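Local coordinates for protein KLLA0E08119p (Kluyveromyces lactis, PDB 3VA7) that probably carboxylates urea with bicarbonate and ATP through a biotin cofactor, the biotin-dependent step of urea breakdown in this yeast, at residues A[55-64]-A[74-83]; A[31-42]-A[102-113]. All coordinates share one frame; numbering follows the deposited sequence.

Contact 1: A[55-64]-A[74-83]; sequences IKSVAVYSDP and ADFSVALHGR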
loop_
_atom_site.group_PDB
_atom_site.type_symbol
_atom_site.label_atom_id
_atom_site.label_comp_id
_atom_site.label_asym_id
_atom_site.label_seq_id
_atom_site.Cartn_x
_atom_site.Cartn_y
_atom_site.Cartn_z
ATOM N N ILE A 55 -4.295 -38.755 4.796
ATOM C CA ILE A 55 -3.544 -38.721 6.033
ATOM C C ILE A 55 -3.647 -37.353 6.719
ATOM O O ILE A 55 -3.390 -36.317 6.099
ATOM C CB ILE A 55 -2.065 -38.965 5.766
ATOM C CG1 ILE A 55 -1.852 -40.306 5.041
ATOM C CG2 ILE A 55 -1.258 -38.879 7.065
ATOM C CD1 ILE A 55 -0.378 -40.586 4.721
ATOM N N LYS A 56 -3.993 -37.346 8.000
ATOM C CA LYS A 56 -4.221 -36.105 8.678
ATOM C C LYS A 56 -2.869 -35.492 8.907
ATOM O O LYS A 56 -1.943 -36.209 9.194
ATOM C CB LYS A 56 -5.050 -36.307 9.969
ATOM C CG LYS A 56 -6.591 -36.229 9.678
ATOM C CD LYS A 56 -7.399 -37.274 10.459
ATOM C CE LYS A 56 -7.380 -37.053 12.043
ATOM N NZ LYS A 56 -7.866 -38.201 12.964
ATOM N N SER A 57 -2.754 -34.176 8.726
ATOM C CA SER A 57 -1.514 -33.479 8.871
ATOM C C SER A 57 -1.520 -32.502 10.028
ATOM O O SER A 57 -2.553 -31.910 10.415
ATOM C CB SER A 57 -1.171 -32.727 7.592
ATOM O OG SER A 57 -2.076 -31.672 7.355
ATOM N N VAL A 58 -0.325 -32.314 10.568
ATOM C CA VAL A 58 -0.114 -31.402 11.655
ATOM C C VAL A 58 0.991 -30.393 11.337
ATOM O O VAL A 58 2.140 -30.777 11.057
ATOM C CB VAL A 58 0.268 -32.185 12.895
ATOM C CG1 VAL A 58 0.386 -31.230 14.050
ATOM C CG2 VAL A 58 -0.798 -33.253 13.184
ATOM N N ALA A 59 0.615 -29.116 11.386
ATOM C CA ALA A 59 1.540 -28.001 11.283
ATOM C C ALA A 59 2.210 -27.707 12.625
ATOM O O ALA A 59 1.646 -28.020 13.666
ATOM C CB ALA A 59 0.810 -26.739 10.802
ATOM N N VAL A 60 3.389 -27.079 12.567
ATOM C CA VAL A 60 3.981 -26.376 13.687
ATOM C C VAL A 60 4.483 -25.000 13.219
ATOM O O VAL A 60 5.002 -24.876 12.133
ATOM C CB VAL A 60 5.139 -27.174 14.327
ATOM C CG1 VAL A 60 4.573 -28.420 15.091
ATOM C CG2 VAL A 60 6.216 -27.561 13.273
ATOM N N TYR A 61 4.342 -23.964 14.032
ATOM C CA TYR A 61 4.773 -22.661 13.604
ATOM C C TYR A 61 5.378 -21.818 14.702
ATOM O O TYR A 61 4.973 -21.887 15.859
ATOM C CB TYR A 61 3.608 -21.905 12.998
ATOM C CG TYR A 61 2.393 -21.844 13.887
ATOM C CD1 TYR A 61 2.089 -20.674 14.603
ATOM C CD2 TYR A 61 1.523 -22.942 14.012
ATOM C CE1 TYR A 61 0.981 -20.601 15.401
ATOM C CE2 TYR A 61 0.413 -22.866 14.828
ATOM C CZ TYR A 61 0.162 -21.686 15.525
ATOM O OH TYR A 61 -0.929 -21.582 16.348
ATOM N N SER A 62 6.362 -21.011 14.315
ATOM C CA SER A 62 6.851 -19.924 15.139
ATOM C C SER A 62 5.815 -18.815 15.197
ATOM O O SER A 62 4.734 -18.927 14.592
ATOM C CB SER A 62 8.067 -19.352 14.469
ATOM O OG SER A 62 7.700 -18.831 13.223
ATOM N N ASP A 63 6.164 -17.703 15.841
ATOM C CA ASP A 63 5.227 -16.596 15.882
ATOM C C ASP A 63 5.109 -15.782 14.592
ATOM O O ASP A 63 3.980 -15.479 14.172
ATOM C CB ASP A 63 5.387 -15.745 17.146
ATOM C CG ASP A 63 4.917 -16.496 18.418
ATOM O OD1 ASP A 63 4.418 -17.655 18.329
ATOM O OD2 ASP A 63 5.080 -15.938 19.523
ATOM N N PRO A 64 6.232 -15.462 13.928
ATOM C CA PRO A 64 6.031 -14.811 12.617
ATOM C C PRO A 64 5.270 -15.697 11.587
ATOM O O PRO A 64 4.629 -15.159 10.644
ATOM C CB PRO A 64 7.455 -14.506 12.122
ATOM C CG PRO A 64 8.384 -14.790 13.322
ATOM C CD PRO A 64 7.652 -15.632 14.299
ATOM N N ALA A 74 -3.025 -27.234 6.985
ATOM C CA ALA A 74 -2.995 -28.425 7.833
ATOM C C ALA A 74 -4.345 -28.729 8.473
ATOM O O ALA A 74 -5.189 -27.852 8.594
ATOM C CB ALA A 74 -1.952 -28.290 8.891
ATOM N N ASP A 75 -4.555 -29.968 8.872
ATOM C CA ASP A 75 -5.754 -30.319 9.615
ATOM C C ASP A 75 -5.643 -29.846 11.056
ATOM O O ASP A 75 -6.635 -29.448 11.647
ATOM C CB ASP A 75 -5.972 -31.831 9.613
ATOM C CG ASP A 75 -6.045 -32.417 8.209
ATOM O OD1 ASP A 75 -5.056 -33.060 7.795
ATOM O OD2 ASP A 75 -7.078 -32.203 7.519
ATOM N N PHE A 76 -4.447 -29.905 11.636
ATOM C CA PHE A 76 -4.229 -29.421 12.998
ATOM C C PHE A 76 -2.914 -28.625 13.038
ATOM O O PHE A 76 -2.120 -28.667 12.083
ATOM C CB PHE A 76 -4.209 -30.582 14.018
ATOM C CG PHE A 76 -5.360 -31.553 13.867
ATOM C CD1 PHE A 76 -5.205 -32.731 13.128
ATOM C CD2 PHE A 76 -6.609 -31.285 14.445
ATOM C CE1 PHE A 76 -6.272 -33.637 12.966
ATOM C CE2 PHE A 76 -7.704 -32.181 14.283
ATOM C CZ PHE A 76 -7.534 -33.357 13.544
ATOM N N SER A 77 -2.699 -27.896 14.129
ATOM C CA SER A 77 -1.509 -27.076 14.254
ATOM C C SER A 77 -1.147 -26.792 15.716
ATOM O O SER A 77 -1.974 -26.814 16.591
ATOM C CB SER A 77 -1.653 -25.768 13.477
ATOM O OG SER A 77 -2.890 -25.154 13.730
ATOM N N VAL A 78 0.122 -26.548 15.970
ATOM C CA VAL A 78 0.584 -26.342 17.314
ATOM C C VAL A 78 1.489 -25.163 17.190
ATOM O O VAL A 78 2.426 -25.157 16.379
ATOM C CB VAL A 78 1.345 -27.560 17.833
ATOM C CG1 VAL A 78 1.997 -27.255 19.153
ATOM C CG2 VAL A 78 0.420 -28.721 17.973
ATOM N N ALA A 79 1.130 -24.132 17.931
ATOM C CA ALA A 79 1.974 -22.980 18.112
ATOM C C ALA A 79 3.162 -23.415 18.970
ATOM O O ALA A 79 2.998 -23.969 20.056
ATOM C CB ALA A 79 1.182 -21.869 18.808
ATOM N N LEU A 80 4.361 -23.234 18.438
ATOM C CA LEU A 80 5.562 -23.267 19.258
ATOM C C LEU A 80 5.641 -21.807 19.598
ATOM O O LEU A 80 5.126 -20.962 18.819
ATOM C CB LEU A 80 6.768 -23.674 18.407
ATOM C CG LEU A 80 6.641 -24.796 17.366
ATOM C CD1 LEU A 80 7.771 -24.700 16.373
ATOM C CD2 LEU A 80 6.608 -26.151 18.021
ATOM N N HIS A 81 6.204 -21.429 20.729
ATOM C CA HIS A 81 6.154 -19.984 20.969
ATOM C C HIS A 81 7.519 -19.337 20.811
ATOM O O HIS A 81 8.518 -19.852 21.290
ATOM C CB HIS A 81 5.431 -19.663 22.280
ATOM C CG HIS A 81 4.024 -20.205 22.339
ATOM N ND1 HIS A 81 3.733 -21.484 22.779
ATOM C CD2 HIS A 81 2.833 -19.643 22.000
ATOM C CE1 HIS A 81 2.425 -21.681 22.723
ATOM N NE2 HIS A 81 1.856 -20.581 22.252
ATOM N N GLY A 82 7.580 -18.245 20.068
ATOM C CA GLY A 82 8.855 -17.572 19.866
ATOM C C GLY A 82 9.062 -17.176 18.435
ATOM O O GLY A 82 8.188 -17.379 17.591
ATOM N N ARG A 83 10.238 -16.620 18.166
ATOM C CA ARG A 83 10.536 -16.020 16.873
ATOM C C ARG A 83 11.672 -16.758 16.155
ATOM O O ARG A 83 11.538 -17.107 14.999
ATOM C CB ARG A 83 10.838 -14.506 17.049
ATOM C CG ARG A 83 10.448 -13.556 15.872
ATOM C CD ARG A 83 9.506 -12.353 16.305
ATOM N NE ARG A 83 8.052 -12.663 16.491
ATOM C CZ ARG A 83 7.033 -12.123 15.785
ATOM N NH1 ARG A 83 7.271 -11.244 14.812
ATOM N NH2 ARG A 83 5.764 -12.467 16.033
HETATM O O HOH W 1 -4.572 -33.996 5.132
#
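A parallel backbone ladder runs from Phe76 N on Ser57 O to Leu80 N on Tyr61 O; between these rungs Ala59 N donates to Phe76 O at 2.9 Å, Ala59 O receives Val78 N, and Tyr61 N reaches Val78 O. Before this ladder, the carboxylate of Asp75 takes the place of a main-chain acceptor. Its OD1 receives Ser57 N at 2.7 Å on the anti lone pair, nearly straight at 166°, and a water that donates to OD1 also donates to Ile55 O. Beyond the ladder, Asp63 N meets Gly82 O at 2.7 Å. Strands 56-61 and 76-79, with helix 69-73 between them, form a beta-alpha-beta unit of the biotin carboxylase N-terminal domain, and 76-79 is one of the two edge strands of its parallel sheet. Among the apolar contacts, with Tyr61 CG between backbone N and carbonyl carbon (chi1 53°), the ring turns one face to Ala79, whose CA stands 3.7 Å from the Tyr61 centroid, a CH-pi contact. Ser77 CB meets the edge of that ring, 3.8 Å from Tyr61 CE2. At the opposite end, Lys56 CE approaches the Phe76 ring in its plane, 3.7 Å from Phe76 CE1. Pro64 CD lies over one face of the Arg83 guanidinium.

Contact 2: A[31-42]-A[102-113]; sequences FETVLIANRGEI and TGAQAIIPGYGF
One amide, that of Asn38, ties together two loops that follow neighbouring strands. Its ND2 donates to Pro109 O at 2.7 Å and 170°, and to Tyr111 O at 3.2 Å; both acceptors lie close to the amide plane, so the two bonds together fix its rotation. Within its own loop Asn38 OD1 receives Arg39 N in the carbonyl plane, on a lone pair. These loops leave the C-terminal ends of parallel strands 33-36 and 106-108 in the biotin carboxylase N-terminal domain, whose five-stranded sheet has the order 3-2-1-4-5, with 33-36 central. Gln105 N donates to Thr33 O, and Leu35 is bonded at both its N and its O, to Ala106 O and Ile108 N, each at 2.9 Å. Ala37 N continues the ladder to Ile108 O, and Ala37 is itself the centre of an inverse gamma turn that takes the chain out of the strand.

Aliphatic side chains pack on both faces of the sheet. On the face of Val34, Val34 CG1 meets Ile108 CG2 at 3.6 Å, and Ile36 CD1 touches the same methyl group. On the face of Leu35, Leu35 and Ile107 run side by side, and Ala37 CB also rests on Ile107 CG2. At the strand start the Ala106 methyl stands over the centre of the Phe31 ring, CB 3.7 Å from the centroid and 10° off the normal. At the far end Ile42 packs on the Tyr111 ring, Ile42 CG1 lying 3.6 Å from Tyr111 CZ, while Tyr111 OH donates to the syn lone pair of Glu41 OE1 at 2.8 Å.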
loop_
_atom_site.group_PDB
_atom_site.type_symbol
_atom_site.label_atom_id
_atom_site.label_comp_id
_atom_site.label_asym_id
_atom_site.label_seq_id
_atom_site.Cartn_x
_atom_site.Cartn_y
_atom_site.Cartn_z
ATOM N N PHE A 31 0.253 -44.162 7.693
ATOM C CA PHE A 31 0.107 -43.444 8.955
ATOM C C PHE A 31 -1.224 -42.685 8.912
ATOM O O PHE A 31 -1.725 -42.356 7.842
ATOM C CB PHE A 31 1.221 -42.418 9.167
ATOM C CG PHE A 31 2.613 -42.981 9.195
ATOM C CD1 PHE A 31 3.103 -43.625 10.334
ATOM C CD2 PHE A 31 3.467 -42.801 8.103
ATOM C CE1 PHE A 31 4.398 -44.117 10.364
ATOM C CE2 PHE A 31 4.763 -43.279 8.138
ATOM C CZ PHE A 31 5.230 -43.946 9.284
ATOM N N GLU A 32 -1.770 -42.410 10.089
ATOM C CA GLU A 32 -3.095 -41.873 10.218
ATOM C C GLU A 32 -2.968 -40.348 10.334
ATOM O O GLU A 32 -3.596 -39.599 9.593
ATOM C CB GLU A 32 -3.758 -42.511 11.450
ATOM C CG GLU A 32 -5.220 -42.957 11.290
ATOM C CD GLU A 32 -5.471 -43.780 10.014
ATOM O OE1 GLU A 32 -4.740 -44.784 9.819
ATOM O OE2 GLU A 32 -6.403 -43.424 9.217
ATOM N N THR A 33 -2.124 -39.896 11.255
ATOM C CA THR A 33 -1.810 -38.494 11.357
ATOM C C THR A 33 -0.266 -38.369 11.323
ATOM O O THR A 33 0.425 -39.216 11.889
ATOM C CB THR A 33 -2.493 -37.827 12.619
ATOM O OG1 THR A 33 -1.920 -38.334 13.806
ATOM C CG2 THR A 33 -3.942 -38.184 12.728
ATOM N N VAL A 34 0.260 -37.352 10.631
ATOM C CA VAL A 34 1.702 -37.130 10.441
ATOM C C VAL A 34 2.028 -35.659 10.761
ATOM O O VAL A 34 1.364 -34.785 10.266
ATOM C CB VAL A 34 2.151 -37.434 8.947
ATOM C CG1 VAL A 34 3.527 -36.871 8.662
ATOM C CG2 VAL A 34 2.155 -38.901 8.616
ATOM N N LEU A 35 3.041 -35.373 11.576
ATOM C CA LEU A 35 3.444 -33.967 11.847
ATOM C C LEU A 35 4.600 -33.512 10.946
ATOM O O LEU A 35 5.494 -34.321 10.665
ATOM C CB LEU A 35 3.873 -33.823 13.291
ATOM C CG LEU A 35 4.389 -32.468 13.798
ATOM C CD1 LEU A 35 3.821 -32.313 15.213
ATOM C CD2 LEU A 35 5.973 -32.287 13.735
ATOM N N ILE A 36 4.588 -32.250 10.499
ATOM C CA ILE A 36 5.675 -31.736 9.659
ATOM C C ILE A 36 6.545 -30.849 10.488
ATOM O O ILE A 36 6.129 -29.746 10.880
ATOM C CB ILE A 36 5.220 -30.769 8.530
ATOM C CG1 ILE A 36 3.872 -31.137 7.876
ATOM C CG2 ILE A 36 6.357 -30.478 7.555
ATOM C CD1 ILE A 36 3.671 -32.467 7.533
ATOM N N ALA A 37 7.774 -31.303 10.732
ATOM C CA ALA A 37 8.755 -30.517 11.477
ATOM C C ALA A 37 9.381 -29.454 10.574
ATOM O O ALA A 37 10.615 -29.342 10.439
ATOM C CB ALA A 37 9.800 -31.391 12.115
ATOM N N ASN A 38 8.521 -28.651 9.965
ATOM C CA ASN A 38 9.007 -27.644 9.035
ATOM C C ASN A 38 7.978 -26.566 8.754
ATOM O O ASN A 38 6.829 -26.635 9.285
ATOM C CB ASN A 38 9.480 -28.286 7.723
ATOM C CG ASN A 38 10.739 -27.670 7.210
ATOM O OD1 ASN A 38 10.773 -26.464 6.910
ATOM N ND2 ASN A 38 11.793 -28.478 7.080
ATOM N N ARG A 39 8.411 -25.596 7.933
ATOM C CA ARG A 39 7.673 -24.382 7.592
ATOM C C ARG A 39 7.697 -24.156 6.083
ATOM O O ARG A 39 8.121 -25.011 5.315
ATOM C CB ARG A 39 8.288 -23.155 8.338
ATOM C CG ARG A 39 9.662 -22.711 7.839
ATOM C CD ARG A 39 10.118 -21.313 8.335
ATOM N NE ARG A 39 9.325 -20.206 7.789
ATOM C CZ ARG A 39 9.406 -19.703 6.535
ATOM N NH1 ARG A 39 8.593 -18.688 6.187
ATOM N NH2 ARG A 39 10.255 -20.200 5.610
ATOM N N GLY A 40 7.247 -22.997 5.653
ATOM C CA GLY A 40 7.380 -22.619 4.255
ATOM C C GLY A 40 6.829 -23.590 3.240
ATOM O O GLY A 40 5.800 -24.248 3.439
ATOM N N GLU A 41 7.583 -23.713 2.173
ATOM C CA GLU A 41 7.192 -24.294 0.904
ATOM C C GLU A 41 7.224 -25.813 0.987
ATOM O O GLU A 41 6.315 -26.529 0.496
ATOM C CB GLU A 41 8.223 -23.724 -0.085
ATOM C CG GLU A 41 8.532 -24.425 -1.319
ATOM C CD GLU A 41 9.372 -25.705 -1.192
ATOM O OE1 GLU A 41 10.626 -25.658 -0.925
ATOM O OE2 GLU A 41 8.729 -26.740 -1.483
ATOM N N ILE A 42 8.252 -26.335 1.622
ATOM C CA ILE A 42 8.256 -27.776 1.859
ATOM C C ILE A 42 7.064 -28.248 2.730
ATOM O O ILE A 42 6.488 -29.319 2.514
ATOM C CB ILE A 42 9.601 -28.280 2.442
ATOM C CG1 ILE A 42 9.700 -29.777 2.185
ATOM C CG2 ILE A 42 9.783 -27.882 3.953
ATOM C CD1 ILE A 42 9.283 -30.108 0.788
ATOM N N THR A 102 -0.822 -34.005 19.610
ATOM C CA THR A 102 -1.759 -34.163 18.473
ATOM C C THR A 102 -1.943 -35.607 18.076
ATOM O O THR A 102 -2.636 -35.902 17.091
ATOM C CB THR A 102 -1.268 -33.378 17.246
ATOM O OG1 THR A 102 0.123 -33.679 16.975
ATOM C CG2 THR A 102 -1.463 -31.868 17.488
ATOM N N GLY A 103 -1.326 -36.504 18.852
ATOM C CA GLY A 103 -1.225 -37.944 18.515
ATOM C C GLY A 103 -0.691 -38.269 17.127
ATOM O O GLY A 103 -1.273 -39.078 16.418
ATOM N N ALA A 104 0.406 -37.637 16.716
ATOM C CA ALA A 104 1.021 -37.958 15.377
ATOM C C ALA A 104 1.828 -39.243 15.443
ATOM O O ALA A 104 2.699 -39.383 16.310
ATOM C CB ALA A 104 1.894 -36.808 14.875
ATOM N N GLN A 105 1.548 -40.214 14.587
ATOM C CA GLN A 105 2.398 -41.400 14.650
ATOM C C GLN A 105 3.783 -41.220 14.071
ATOM O O GLN A 105 4.699 -41.982 14.435
ATOM C CB GLN A 105 1.735 -42.678 14.192
ATOM C CG GLN A 105 0.946 -42.555 12.977
ATOM C CD GLN A 105 -0.471 -42.990 13.206
ATOM O OE1 GLN A 105 -1.153 -42.502 14.145
ATOM N NE2 GLN A 105 -0.942 -43.933 12.355
ATOM N N ALA A 106 3.964 -40.194 13.233
ATOM C CA ALA A 106 5.229 -39.954 12.494
ATOM C C ALA A 106 5.535 -38.474 12.365
ATOM O O ALA A 106 4.627 -37.618 12.409
ATOM C CB ALA A 106 5.176 -40.582 11.132
ATOM N N ILE A 107 6.823 -38.176 12.229
ATOM C CA ILE A 107 7.287 -36.828 11.929
ATOM C C ILE A 107 8.101 -36.837 10.645
ATOM O O ILE A 107 8.996 -37.675 10.462
ATOM C CB ILE A 107 8.143 -36.249 13.053
ATOM C CG1 ILE A 107 7.358 -36.241 14.367
ATOM C CG2 ILE A 107 8.651 -34.862 12.677
ATOM C CD1 ILE A 107 8.260 -36.118 15.593
ATOM N N ILE A 108 7.743 -35.950 9.730
ATOM C CA ILE A 108 8.483 -35.837 8.514
ATOM C C ILE A 108 9.093 -34.453 8.595
ATOM O O ILE A 108 8.388 -33.473 8.864
ATOM C CB ILE A 108 7.632 -36.107 7.257
ATOM C CG1 ILE A 108 8.459 -35.927 5.981
ATOM C CG2 ILE A 108 6.428 -35.215 7.232
ATOM C CD1 ILE A 108 7.804 -36.451 4.725
ATOM N N PRO A 109 10.429 -34.384 8.404
ATOM C CA PRO A 109 11.221 -33.204 8.741
ATOM C C PRO A 109 11.452 -32.196 7.628
ATOM O O PRO A 109 11.819 -31.048 7.931
ATOM C CB PRO A 109 12.554 -33.809 9.148
ATOM C CG PRO A 109 12.654 -35.041 8.321
ATOM C CD PRO A 109 11.278 -35.526 8.005
ATOM N N GLY A 110 11.258 -32.586 6.366
ATOM C CA GLY A 110 11.665 -31.726 5.253
ATOM C C GLY A 110 13.173 -31.771 5.050
ATOM O O GLY A 110 13.791 -32.864 5.081
ATOM N N TYR A 111 13.713 -30.588 4.784
ATOM C CA TYR A 111 15.142 -30.254 4.716
ATOM C C TYR A 111 15.413 -28.935 5.437
ATOM O O TYR A 111 14.516 -28.095 5.542
ATOM C CB TYR A 111 15.612 -30.093 3.276
ATOM C CG TYR A 111 14.588 -29.541 2.322
ATOM C CD1 TYR A 111 14.204 -28.190 2.347
ATOM C CD2 TYR A 111 13.996 -30.367 1.386
ATOM C CE1 TYR A 111 13.238 -27.693 1.461
ATOM C CE2 TYR A 111 13.051 -29.887 0.495
ATOM C CZ TYR A 111 12.689 -28.556 0.525
ATOM O OH TYR A 111 11.762 -28.124 -0.414
ATOM N N GLY A 112 16.657 -28.746 5.905
ATOM C CA GLY A 112 16.963 -27.721 6.897
ATOM C C GLY A 112 16.550 -28.262 8.252
ATOM O O GLY A 112 16.159 -29.426 8.370
ATOM N N PHE A 113 16.646 -27.412 9.276
ATOM C CA PHE A 113 16.132 -27.698 10.639
ATOM C C PHE A 113 16.554 -29.051 11.178
ATOM O O PHE A 113 17.718 -29.410 11.074
ATOM C CB PHE A 113 14.608 -27.450 10.748
ATOM C CG PHE A 113 14.204 -26.034 10.353
ATOM C CD1 PHE A 113 14.634 -24.926 11.104
ATOM C CD2 PHE A 113 13.421 -25.798 9.214
ATOM C CE1 PHE A 113 14.270 -23.605 10.740
ATOM C CE2 PHE A 113 13.054 -24.465 8.834
ATOM C CZ PHE A 113 13.479 -23.374 9.599
#

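Contacts 1 and 2 have centres about 10 Å apart and belong to one parallel sheet of the biotin carboxylase N-terminal domain, ordered 76-79, 56-61, 33-36, 106-108, 130-131. Strands 33-36 and 56-61 are adjacent in it, and helix 40-53 links them along the chain. The main chain joins the contacts directly: Lys56 N lies 2.8 Å from Glu32 O, and Lys56 O lies 2.9 Å from Val34 N, both probable hydrogen bonds. In sequence, contact 1 is nested inside the loop that contact 2 closes. Helix 92-101 packs against side chains of both, including Val60 and Leu35. Each contact pairs two strands, and the bonds of Lys56 join the two pairs into four consecutive strands.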